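RING finger protein unkempt homolog (Mus musculus, PDB 5ELH) binds specific RNA sequences through clustered CCCH zinc fingers and represses translation, shaping the early morphology of cortical neurons in the embryo. Local coordinates at residues Y132-R135 with E136-A139. Residues are numbered along the deposited sequence; the frame is centred on the assembly and turned at random.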
loop_
_atom_site.group_PDB
_atom_site.type_symbol
_atom_site.label_atom_id
_atom_site.label_comp_id
_atom_site.label_asym_id
_atom_site.label_seq_id
_atom_site.Cartn_x
_atom_site.Cartn_y
_atom_site.Cartn_z
ATOM N N TYR A 132 5.792 -19.748 7.704
ATOM C CA TYR A 132 6.910 -20.646 7.500
ATOM C C TYR A 132 6.978 -21.092 6.040
ATOM O O TYR A 132 5.945 -21.316 5.405
ATOM C CB TYR A 132 6.743 -21.890 8.371
ATOM C CG TYR A 132 6.826 -21.669 9.871
ATOM C CD1 TYR A 132 8.053 -21.581 10.510
ATOM C CD2 TYR A 132 5.680 -21.604 10.650
ATOM C CE1 TYR A 132 8.139 -21.411 11.885
ATOM C CE2 TYR A 132 5.755 -21.437 12.030
ATOM C CZ TYR A 132 6.988 -21.347 12.638
ATOM O OH TYR A 132 7.080 -21.172 14.003
ATOM N N ASP A 133 8.199 -21.222 5.531
ATOM C CA ASP A 133 8.466 -21.892 4.249
ATOM C C ASP A 133 8.067 -23.373 4.380
ATOM O O ASP A 133 8.350 -24.008 5.401
ATOM C CB ASP A 133 9.958 -21.763 3.928
ATOM C CG ASP A 133 10.326 -22.308 2.557
ATOM O OD1 ASP A 133 10.247 -23.538 2.361
ATOM O OD2 ASP A 133 10.731 -21.511 1.685
ATOM N N ILE A 134 7.399 -23.914 3.363
ATOM C CA ILE A 134 6.950 -25.306 3.393
ATOM C C ILE A 134 8.106 -26.250 3.762
ATOM O O ILE A 134 7.896 -27.265 4.439
ATOM C CB ILE A 134 6.280 -25.738 2.053
ATOM C CG1 ILE A 134 5.727 -27.173 2.135
ATOM C CG2 ILE A 134 7.259 -25.618 0.902
ATOM C CD1 ILE A 134 4.579 -27.345 3.104
ATOM N N ARG A 135 9.325 -25.899 3.357
ATOM C CA ARG A 135 10.494 -26.684 3.741
ATOM C C ARG A 135 10.697 -26.707 5.249
ATOM O O ARG A 135 10.941 -27.769 5.824
ATOM C CB ARG A 135 11.752 -26.168 3.058
ATOM C CG ARG A 135 11.845 -26.599 1.617
ATOM C CD ARG A 135 12.884 -25.813 0.868
ATOM N NE ARG A 135 12.508 -24.408 0.735
ATOM C CZ ARG A 135 13.142 -23.548 -0.047
ATOM N NH1 ARG A 135 14.188 -23.952 -0.752
ATOM N NH2 ARG A 135 12.728 -22.294 -0.120
ATOM N N GLU A 136 10.587 -25.552 5.896
ATOM C CA GLU A 136 10.808 -25.511 7.337
ATOM C C GLU A 136 9.695 -26.267 8.061
ATOM O O GLU A 136 9.941 -26.933 9.073
ATOM C CB GLU A 136 10.924 -24.080 7.856
ATOM C CG GLU A 136 11.438 -24.045 9.287
ATOM C CD GLU A 136 11.604 -22.640 9.838
ATOM O OE1 GLU A 136 11.425 -21.669 9.069
ATOM O OE2 GLU A 136 11.901 -22.516 11.052
ATOM N N LEU A 137 8.478 -26.187 7.536
ATOM C CA LEU A 137 7.371 -26.954 8.098
ATOM C C LEU A 137 7.665 -28.459 8.069
ATOM O O LEU A 137 7.302 -29.189 8.998
ATOM C CB LEU A 137 6.061 -26.647 7.363
ATOM C CG LEU A 137 5.490 -25.239 7.564
ATOM C CD1 LEU A 137 4.312 -24.996 6.634
ATOM C CD2 LEU A 137 5.063 -25.017 9.017
ATOM N N GLN A 138 8.325 -28.927 7.009
ATOM C CA GLN A 138 8.658 -30.346 6.898
ATOM C C GLN A 138 9.698 -30.742 7.931
ATOM O O GLN A 138 9.549 -31.748 8.613
ATOM C CB GLN A 138 9.199 -30.684 5.508
ATOM C CG GLN A 138 8.137 -30.886 4.452
ATOM C CD GLN A 138 8.725 -31.318 3.124
ATOM O OE1 GLN A 138 9.059 -32.492 2.934
ATOM N NE2 GLN A 138 8.860 -30.368 2.195
ATOM N N ALA A 139 10.756 -29.947 8.038
ATOM C CA ALA A 139 11.848 -30.270 8.944
ATOM C C ALA A 139 11.396 -30.159 10.396
ATOM O O ALA A 139 11.815 -30.948 11.240
ATOM C CB ALA A 139 13.030 -29.362 8.685
#
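Asp-133 O receives Leu-137 N at 3.1 Å with an N-H...O angle of 164°, and Ile-134 O and Arg-135 O repeat the i to i+4 pattern with Gln-138 N and Ala-139 N, so the chain enters regular helical geometry directly after Asp-133. Just ahead of this turn, Tyr-132 lies across Leu-137 at about a right angle: its CB meets Leu-137 CD2 at 3.6 Å, and the same methyl approaches the ring obliquely. Glu-136 reaches the ring from another direction. With CG anti to the backbone N (chi1 -168°) and the chain extended beyond it, its carboxylate arrives at the ring edge, where OE1 stands 3.7 Å from Tyr-132 CD1, the two planes being perpendicular. Its OE2 forms a salt bridge with Arg-94. The arrangement is an N-cap at the start of helix 134-142, at the C-terminal end of the fragment that holds zinc fingers 1-3. Asp-133 OD1 accepts Arg-135 N at 2.7 Å through its anti lone pair, a capping bond. Arg-135 then grips the same carboxylate side-on: NE reaches Asp-133 OD1 at 2.9 Å from above the carboxylate plane, almost straight at 176°, while NH2 forms a salt bridge to Asp-133 OD2 at 2.8 Å, on the syn side but tilted out of the carboxylate plane. A bend at chi3 folds the arginine back for this pairing. Two donors thus hold OD1, and OD2 also accepts Phe-53 N, restricting rotation of this buried carboxylate. A backbone hydrogen bond between Ile-134 and Gly-51 further ties the helix start to the loop containing Thr-52.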